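Local coordinates for beta-glucoside phosphorylase BglX (Unidentified, PDB 5VQE), which probably cleaves beta-glucosides by phosphorolysis, passing the glucosyl unit to phosphate, as a phosphorylase of glycoside hydrolase family 3, at residues Ser134-Val139 with Ala371-Gln376; Val248-Asn253 with Glu269-Ile274; Thr410-Ile414 with Asp466-Ile471. All blocks are in the same frame, centred on the assembly; numbering follows the deposited sequence.

Overall arrangement
The three contacts are partly buried, share no secondary-structure element and do not touch; their centres are about 41 Å (1 and 2), 43 Å (1 and 3) and 58 Å (2 and 3) apart. Contact 2, nested within the chain loop closed by contact 1, joins two helices of the TIM-barrel-type domain. Contact 1 sets the linker leaving this domain against helix 122-138. Contact 3, farthest from the chain's centre, pairs two parallel strands in the second domain. Chemistry follows place: arginine and carboxylate bonds, mainly to backbone atoms, beside a small apolar patch in contact 1; mostly apolar side chains in contact 2; and in contact 3 backbone pairing between apolar faces, with side-chain-to-backbone bonds at its start.

Contact 1: Ser134-Val139 with Ala371-Gln376; sequences SEGSAV and AMERIQ
Through S134 and E135, the C-terminal end of helix 122-138 holds R374 and Q376 of the loop between helices 340-356 and 378-391, a helix-to-linker contact on the outside of the TIM-barrel-type domain. R374 NH1 donates to S134 O at 3.0 Å, on a lone pair in the carbonyl plane, with the acceptor only 3° out of the guanidinium plane. NE adds a weak bond to S134 OG at 2.9 Å, bent to 122°. A turn at chi3 (-65°) swings the guanidinium toward the helix, and A371 O lies over one of its faces, offset toward the rim. Next to this polar grip A138 points its CB at the loop, 4.1 Å from A371 CB, while V139 CG1 lies 3.8 Å from M372 SD, the two side chains crossing at about a right angle. I375 CD1 closes the apolar patch 3.9 Å from V139 CG1. At the far end E135 OE2 takes Q376 N at 3.1 Å from above the carboxylate plane. T108 and H380 also bind this oxygen, which is therefore gripped three times. The arrangement fits the multidomain architecture of family 3 enzymes, in which a linker runs over the TIM-barrel-type domain toward an alpha/beta domain.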
loop_
_atom_site.group_PDB
_atom_site.type_symbol
_atom_site.label_atom_id
_atom_site.label_comp_id
_atom_site.label_asym_id
_atom_site.label_seq_id
_atom_site.Cartn_x
_atom_site.Cartn_y
_atom_site.Cartn_z
ATOM N N SER A 134 -7.638 -13.047 -5.573
ATOM C CA SER A 134 -8.285 -14.322 -5.289
ATOM C C SER A 134 -8.937 -14.304 -3.915
ATOM O O SER A 134 -10.112 -14.665 -3.766
ATOM C CB SER A 134 -7.272 -15.462 -5.390
ATOM O OG SER A 134 -7.892 -16.692 -5.079
ATOM N N GLU A 135 -8.190 -13.883 -2.892
ATOM C CA GLU A 135 -8.739 -13.873 -1.537
ATOM C C GLU A 135 -9.746 -12.743 -1.359
ATOM O O GLU A 135 -10.796 -12.930 -0.734
ATOM C CB GLU A 135 -7.592 -13.784 -0.531
ATOM C CG GLU A 135 -6.630 -14.969 -0.676
ATOM C CD GLU A 135 -5.695 -15.149 0.494
ATOM O OE1 GLU A 135 -5.610 -14.236 1.342
ATOM O OE2 GLU A 135 -5.049 -16.221 0.571
ATOM N N GLY A 136 -9.471 -11.577 -1.943
ATOM C CA GLY A 136 -10.427 -10.484 -1.866
ATOM C C GLY A 136 -11.749 -10.812 -2.536
ATOM O O GLY A 136 -12.818 -10.569 -1.976
ATOM N N SER A 137 -11.696 -11.367 -3.749
ATOM C CA SER A 137 -12.937 -11.615 -4.479
ATOM C C SER A 137 -13.787 -12.678 -3.797
ATOM O O SER A 137 -15.014 -12.666 -3.938
ATOM C CB SER A 137 -12.650 -12.016 -5.932
ATOM O OG SER A 137 -11.908 -13.222 -6.040
ATOM N N ALA A 138 -13.163 -13.589 -3.047
ATOM C CA ALA A 138 -13.930 -14.604 -2.329
ATOM C C ALA A 138 -14.917 -13.983 -1.351
ATOM O O ALA A 138 -15.977 -14.564 -1.082
ATOM C CB ALA A 138 -12.987 -15.544 -1.583
ATOM N N VAL A 139 -14.582 -12.824 -0.786
ATOM C CA VAL A 139 -15.440 -12.188 0.199
ATOM C C VAL A 139 -16.214 -11.017 -0.377
ATOM O O VAL A 139 -16.924 -10.331 0.370
ATOM C CB VAL A 139 -14.628 -11.744 1.436
ATOM C CG1 VAL A 139 -13.816 -12.903 1.991
ATOM C CG2 VAL A 139 -13.724 -10.559 1.121
ATOM N N ALA A 371 -15.567 -20.679 -2.509
ATOM C CA ALA A 371 -14.491 -19.753 -2.854
ATOM C C ALA A 371 -13.645 -19.392 -1.641
ATOM O O ALA A 371 -12.457 -19.079 -1.783
ATOM C CB ALA A 371 -15.073 -18.490 -3.490
ATOM N N MET A 372 -14.234 -19.424 -0.445
ATOM C CA MET A 372 -13.500 -19.072 0.764
ATOM C C MET A 372 -12.324 -20.000 1.016
ATOM O O MET A 372 -11.393 -19.616 1.736
ATOM C CB MET A 372 -14.433 -19.104 1.975
ATOM C CG MET A 372 -15.613 -18.164 1.877
ATOM S SD MET A 372 -15.107 -16.453 2.028
ATOM C CE MET A 372 -14.939 -16.324 3.804
ATOM N N GLU A 373 -12.349 -21.211 0.457
ATOM C CA GLU A 373 -11.249 -22.149 0.650
ATOM C C GLU A 373 -9.960 -21.682 -0.006
ATOM O O GLU A 373 -8.900 -22.236 0.293
ATOM C CB GLU A 373 -11.629 -23.532 0.107
ATOM C CG GLU A 373 -12.789 -24.177 0.859
ATOM C CD GLU A 373 -13.164 -25.547 0.323
ATOM O OE1 GLU A 373 -12.281 -26.251 -0.220
ATOM O OE2 GLU A 373 -14.349 -25.923 0.443
ATOM N N ARG A 374 -10.021 -20.686 -0.890
ATOM C CA ARG A 374 -8.804 -20.132 -1.470
ATOM C C ARG A 374 -8.008 -19.328 -0.459
ATOM O O ARG A 374 -6.802 -19.132 -0.651
ATOM C CB ARG A 374 -9.138 -19.234 -2.662
ATOM C CG ARG A 374 -9.969 -19.898 -3.731
ATOM C CD ARG A 374 -9.965 -19.087 -5.006
ATOM N NE ARG A 374 -10.600 -17.774 -4.875
ATOM C CZ ARG A 374 -11.847 -17.481 -5.237
ATOM N NH1 ARG A 374 -12.305 -16.236 -5.094
ATOM N NH2 ARG A 374 -12.636 -18.407 -5.762
ATOM N N ILE A 375 -8.660 -18.828 0.589
ATOM C CA ILE A 375 -7.986 -17.975 1.557
ATOM C C ILE A 375 -7.089 -18.833 2.435
ATOM O O ILE A 375 -7.527 -19.850 2.988
ATOM C CB ILE A 375 -9.012 -17.194 2.392
ATOM C CG1 ILE A 375 -9.940 -16.399 1.466
ATOM C CG2 ILE A 375 -8.301 -16.263 3.350
ATOM C CD1 ILE A 375 -11.075 -15.668 2.170
ATOM N N GLN A 376 -5.822 -18.425 2.559
ATOM C CA GLN A 376 -4.789 -19.206 3.242
ATOM C C GLN A 376 -4.660 -20.602 2.644
ATOM O O GLN A 376 -4.334 -21.565 3.341
ATOM C CB GLN A 376 -5.048 -19.284 4.750
ATOM C CG GLN A 376 -4.775 -17.978 5.478
ATOM C CD GLN A 376 -4.726 -18.147 6.985
ATOM O OE1 GLN A 376 -3.874 -18.862 7.513
ATOM N NE2 GLN A 376 -5.641 -17.493 7.684
#

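Contact 2: Val248-Asn253 with Glu269-Ile274; sequences VTRMVN and ELMQGI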
loop_
_atom_site.group_PDB
_atom_site.type_symbol
_atom_site.label_atom_id
_atom_site.label_comp_id
_atom_site.label_asym_id
_atom_site.label_seq_id
_atom_site.Cartn_x
_atom_site.Cartn_y
_atom_site.Cartn_z
ATOM N N VAL A 248 5.225 20.794 -12.722
ATOM C CA VAL A 248 4.314 20.303 -13.752
ATOM C C VAL A 248 3.088 21.197 -13.828
ATOM O O VAL A 248 2.585 21.497 -14.918
ATOM C CB VAL A 248 3.931 18.838 -13.468
ATOM C CG1 VAL A 248 2.821 18.364 -14.404
ATOM C CG2 VAL A 248 5.160 17.942 -13.608
ATOM N N THR A 249 2.586 21.635 -12.671
ATOM C CA THR A 249 1.433 22.528 -12.658
ATOM C C THR A 249 1.731 23.805 -13.434
ATOM O O THR A 249 0.925 24.239 -14.264
ATOM C CB THR A 249 1.039 22.838 -11.217
ATOM O OG1 THR A 249 0.628 21.624 -10.580
ATOM C CG2 THR A 249 -0.109 23.847 -11.164
ATOM N N ARG A 250 2.904 24.407 -13.200
ATOM C CA ARG A 250 3.264 25.627 -13.923
ATOM C C ARG A 250 3.499 25.371 -15.405
ATOM O O ARG A 250 3.310 26.281 -16.219
ATOM C CB ARG A 250 4.511 26.270 -13.325
ATOM C CG ARG A 250 4.274 26.913 -11.988
ATOM C CD ARG A 250 5.418 27.829 -11.587
ATOM N NE ARG A 250 5.419 28.013 -10.142
ATOM C CZ ARG A 250 6.087 27.248 -9.282
ATOM N NH1 ARG A 250 6.845 26.250 -9.713
ATOM N NH2 ARG A 250 6.008 27.494 -7.980
ATOM N N MET A 251 3.938 24.166 -15.778
ATOM C CA MET A 251 4.062 23.849 -17.197
ATOM C C MET A 251 2.710 23.946 -17.882
ATOM O O MET A 251 2.597 24.503 -18.980
ATOM C CB MET A 251 4.659 22.452 -17.388
ATOM C CG MET A 251 4.723 21.981 -18.849
ATOM S SD MET A 251 5.211 20.257 -19.028
ATOM C CE MET A 251 3.649 19.463 -18.694
ATOM N N VAL A 252 1.666 23.425 -17.234
ATOM C CA VAL A 252 0.322 23.499 -17.796
ATOM C C VAL A 252 -0.200 24.930 -17.760
ATOM O O VAL A 252 -0.857 25.383 -18.705
ATOM C CB VAL A 252 -0.618 22.540 -17.039
ATOM C CG1 VAL A 252 -2.052 22.695 -17.526
ATOM C CG2 VAL A 252 -0.133 21.082 -17.192
ATOM N N ASN A 253 0.073 25.656 -16.672
ATOM C CA ASN A 253 -0.514 26.971 -16.406
ATOM C C ASN A 253 0.609 27.892 -15.952
ATOM O O ASN A 253 0.815 28.094 -14.747
ATOM C CB ASN A 253 -1.619 26.878 -15.348
ATOM C CG ASN A 253 -2.303 28.216 -15.084
ATOM O OD1 ASN A 253 -1.864 29.260 -15.560
ATOM N ND2 ASN A 253 -3.376 28.181 -14.304
ATOM N N GLU A 269 -5.040 21.228 -13.244
ATOM C CA GLU A 269 -3.871 21.065 -14.108
ATOM C C GLU A 269 -3.378 19.621 -14.124
ATOM O O GLU A 269 -3.001 19.091 -15.179
ATOM C CB GLU A 269 -2.745 21.994 -13.647
ATOM C CG GLU A 269 -3.033 23.470 -13.831
ATOM C CD GLU A 269 -3.820 24.089 -12.691
ATOM O OE1 GLU A 269 -4.002 23.434 -11.646
ATOM O OE2 GLU A 269 -4.256 25.251 -12.840
ATOM N N LEU A 270 -3.357 18.968 -12.968
ATOM C CA LEU A 270 -2.828 17.607 -12.913
ATOM C C LEU A 270 -3.852 16.582 -13.388
ATOM O O LEU A 270 -3.519 15.685 -14.173
ATOM C CB LEU A 270 -2.348 17.285 -11.493
ATOM C CG LEU A 270 -1.156 18.132 -11.025
ATOM C CD1 LEU A 270 -0.767 17.826 -9.581
ATOM C CD2 LEU A 270 0.055 17.948 -11.951
ATOM N N MET A 271 -5.102 16.690 -12.930
ATOM C CA MET A 271 -6.087 15.673 -13.300
ATOM C C MET A 271 -6.646 15.899 -14.703
ATOM O O MET A 271 -6.811 14.945 -15.465
ATOM C CB MET A 271 -7.208 15.630 -12.268
ATOM C CG MET A 271 -6.750 15.078 -10.925
ATOM S SD MET A 271 -8.084 14.731 -9.762
ATOM C CE MET A 271 -8.633 16.397 -9.397
ATOM N N GLN A 272 -6.928 17.140 -15.075
ATOM C CA GLN A 272 -7.504 17.389 -16.390
ATOM C C GLN A 272 -6.420 17.687 -17.423
ATOM O O GLN A 272 -6.425 17.110 -18.515
ATOM C CB GLN A 272 -8.530 18.529 -16.296
ATOM C CG GLN A 272 -9.889 18.052 -15.807
ATOM C CD GLN A 272 -10.765 19.172 -15.255
ATOM O OE1 GLN A 272 -10.327 20.317 -15.122
ATOM N NE2 GLN A 272 -12.003 18.839 -14.921
ATOM N N GLY A 273 -5.462 18.545 -17.076
ATOM C CA GLY A 273 -4.406 18.891 -18.020
ATOM C C GLY A 273 -3.474 17.733 -18.335
ATOM O O GLY A 273 -3.201 17.445 -19.501
ATOM N N ILE A 274 -2.957 17.059 -17.306
ATOM C CA ILE A 274 -1.993 15.984 -17.528
ATOM C C ILE A 274 -2.706 14.653 -17.770
ATOM O O ILE A 274 -2.548 14.042 -18.833
ATOM C CB ILE A 274 -1.003 15.879 -16.355
ATOM C CG1 ILE A 274 -0.178 17.167 -16.203
ATOM C CG2 ILE A 274 -0.068 14.690 -16.531
ATOM C CD1 ILE A 274 0.658 17.565 -17.430
HETATM O O HOH W 1 -2.120 22.070 -9.093
#
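E269 lies across T249, V252 and N253, where helix 268-278 packs on helix 246-252 with segment axes 9.8 Å apart and 49° between their directions. Its CB starts against V252, 4.0 Å from V252 CB. CG follows, 3.9 Å from V252 CG1 and almost as near to T249 CG2. The chain then bends at chi2 (85°), which turns the carboxylate off the line running into helix 246-252 and lays it alongside T249 and N253. CD remains over T249 CG2. At the tip the oxygens divide. E269 OE1 receives a weak bond from a water at 3.5 Å. E269 OE2 takes a weak one from N253 ND2 at 3.4 Å, long but straight at 173°. The same water donates to T249 OG1, whose stronger partner is Q245 O, so one water bridges the two helices.

Deeper in, V248 CG1 touches both L270 and I274, 3.7 Å from L270 CD2, and I274 CD1 meets V252 CG2 at 3.6 Å with M251 CE close by. W219 of helix 216-232 touches both V248 and I274. The bond from I274 N to E269 O is that of a wider pi-type turn. With every direct or water-mediated bond to the carboxylate weak, the chemistry implies that close apolar packing carries this helix pair, while the glutamate's polar end adds a loose, partly hydrated fringe.

Contact 3: Thr410-Ile414 with Asp466-Ile471; sequences TKRII and DTDLFI
R412 and D468 exchange bonds at the mouth of a parallel strand pair. R412 N donates to D468 OD2 at 2.8 Å, using the oxygen's anti lone pair, and D468 N returns a bond to R412 O at 2.9 Å. The arginine side chain bends at chi3 (64°), bringing NE within 2.8 Å of D466 O, which lies 5° out of the guanidinium plane. A leucine in place of R412 would remove this donor and is likely to leave D466 O without its mate and the approach to the strand less firmly fixed.

Beyond this, regular pairing takes over: I414 N to L469 O and I471 N to I414 O, each 2.9 Å. The side chains sort onto two faces. I413 and L469 lie side by side on one, I413 CD1 to L469 CD2 at 3.9 Å; I414 and F470 do so on the other, I414 CG2 to F470 CE1 at 3.8 Å. I414 CD1 also packs tightly on T467 CG2, 3.5 Å away, while T467 OG1 is held by L463 O.

Strand 444-447 flanks 412-419 and strand 506-510 flanks 469-475, all four parallel, an arrangement typical of the alpha/beta sandwich domain that follows the barrel in family 3 glycosidases.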
loop_
_atom_site.group_PDB
_atom_site.type_symbol
_atom_site.label_atom_id
_atom_site.label_comp_id
_atom_site.label_asym_id
_atom_site.label_seq_id
_atom_site.Cartn_x
_atom_site.Cartn_y
_atom_site.Cartn_z
ATOM N N THR A 410 29.368 -19.917 17.404
ATOM C CA THR A 410 28.809 -18.884 18.285
ATOM C C THR A 410 27.621 -19.488 19.045
ATOM O O THR A 410 26.470 -19.392 18.610
ATOM C CB THR A 410 28.394 -17.644 17.497
ATOM O OG1 THR A 410 27.411 -17.992 16.513
ATOM C CG2 THR A 410 29.594 -16.997 16.801
ATOM N N LYS A 411 27.905 -20.073 20.212
ATOM C CA LYS A 411 26.859 -20.773 20.956
ATOM C C LYS A 411 25.855 -19.800 21.566
ATOM O O LYS A 411 24.640 -20.014 21.478
ATOM C CB LYS A 411 27.485 -21.650 22.045
ATOM C CG LYS A 411 26.485 -22.409 22.914
ATOM C CD LYS A 411 25.696 -23.472 22.142
ATOM C CE LYS A 411 26.611 -24.471 21.451
ATOM N NZ LYS A 411 27.766 -24.896 22.306
ATOM N N ARG A 412 26.334 -18.737 22.211
ATOM C CA ARG A 412 25.474 -17.861 22.999
ATOM C C ARG A 412 25.134 -16.604 22.202
ATOM O O ARG A 412 26.029 -15.871 21.771
ATOM C CB ARG A 412 26.141 -17.512 24.327
ATOM C CG ARG A 412 26.397 -18.731 25.207
ATOM C CD ARG A 412 26.926 -18.332 26.577
ATOM N NE ARG A 412 25.935 -17.561 27.323
ATOM C CZ ARG A 412 24.990 -18.086 28.096
ATOM N NH1 ARG A 412 24.894 -19.402 28.250
ATOM N NH2 ARG A 412 24.133 -17.286 28.713
ATOM N N ILE A 413 23.841 -16.361 22.019
ATOM C CA ILE A 413 23.344 -15.269 21.193
ATOM C C ILE A 413 22.475 -14.367 22.058
ATOM O O ILE A 413 21.641 -14.848 22.832
ATOM C CB ILE A 413 22.540 -15.793 19.982
ATOM C CG1 ILE A 413 23.463 -16.516 19.003
ATOM C CG2 ILE A 413 21.807 -14.644 19.281
ATOM C CD1 ILE A 413 22.731 -17.201 17.866
ATOM N N ILE A 414 22.668 -13.061 21.918
ATOM C CA ILE A 414 21.749 -12.073 22.466
ATOM C C ILE A 414 20.931 -11.537 21.306
ATOM O O ILE A 414 21.491 -11.018 20.333
ATOM C CB ILE A 414 22.484 -10.938 23.196
ATOM C CG1 ILE A 414 23.108 -11.450 24.498
ATOM C CG2 ILE A 414 21.517 -9.805 23.514
ATOM C CD1 ILE A 414 23.975 -10.399 25.223
ATOM N N ASP A 466 30.109 -14.129 28.194
ATOM C CA ASP A 466 28.722 -14.562 28.187
ATOM C C ASP A 466 28.068 -14.500 26.814
ATOM O O ASP A 466 26.951 -15.011 26.657
ATOM C CB ASP A 466 27.898 -13.699 29.154
ATOM C CG ASP A 466 28.272 -13.917 30.595
ATOM O OD1 ASP A 466 28.695 -15.039 30.936
ATOM O OD2 ASP A 466 28.122 -12.970 31.392
ATOM N N THR A 467 28.711 -13.876 25.829
ATOM C CA THR A 467 28.068 -13.599 24.550
ATOM C C THR A 467 29.027 -13.876 23.405
ATOM O O THR A 467 30.137 -13.335 23.371
ATOM C CB THR A 467 27.595 -12.144 24.467
ATOM O OG1 THR A 467 27.112 -11.728 25.745
ATOM C CG2 THR A 467 26.491 -12.020 23.435
ATOM N N ASP A 468 28.583 -14.701 22.464
ATOM C CA ASP A 468 29.344 -14.978 21.258
ATOM C C ASP A 468 28.841 -14.206 20.044
ATOM O O ASP A 468 29.610 -14.009 19.093
ATOM C CB ASP A 468 29.310 -16.486 20.977
ATOM C CG ASP A 468 29.824 -17.297 22.160
ATOM O OD1 ASP A 468 31.001 -17.115 22.522
ATOM O OD2 ASP A 468 29.047 -18.075 22.752
ATOM N N LEU A 469 27.591 -13.741 20.065
ATOM C CA LEU A 469 26.994 -13.108 18.892
ATOM C C LEU A 469 25.800 -12.256 19.312
ATOM O O LEU A 469 24.977 -12.693 20.124
ATOM C CB LEU A 469 26.561 -14.176 17.878
ATOM C CG LEU A 469 25.785 -13.713 16.638
ATOM C CD1 LEU A 469 26.663 -12.888 15.706
ATOM C CD2 LEU A 469 25.213 -14.936 15.914
ATOM N N PHE A 470 25.714 -11.047 18.760
ATOM C CA PHE A 470 24.512 -10.227 18.815
ATOM C C PHE A 470 23.759 -10.412 17.504
ATOM O O PHE A 470 24.367 -10.352 16.432
ATOM C CB PHE A 470 24.846 -8.736 18.978
ATOM C CG PHE A 470 25.156 -8.300 20.387
ATOM C CD1 PHE A 470 24.140 -8.052 21.298
ATOM C CD2 PHE A 470 26.464 -8.081 20.779
ATOM C CE1 PHE A 470 24.428 -7.616 22.587
ATOM C CE2 PHE A 470 26.762 -7.645 22.068
ATOM C CZ PHE A 470 25.745 -7.418 22.971
ATOM N N ILE A 471 22.443 -10.602 17.581
ATOM C CA ILE A 471 21.579 -10.568 16.405
ATOM C C ILE A 471 20.499 -9.521 16.626
ATOM O O ILE A 471 19.840 -9.519 17.671
ATOM C CB ILE A 471 20.941 -11.934 16.100
ATOM C CG1 ILE A 471 22.030 -12.990 15.881
ATOM C CG2 ILE A 471 20.050 -11.807 14.849
ATOM C CD1 ILE A 471 21.504 -14.351 15.427
#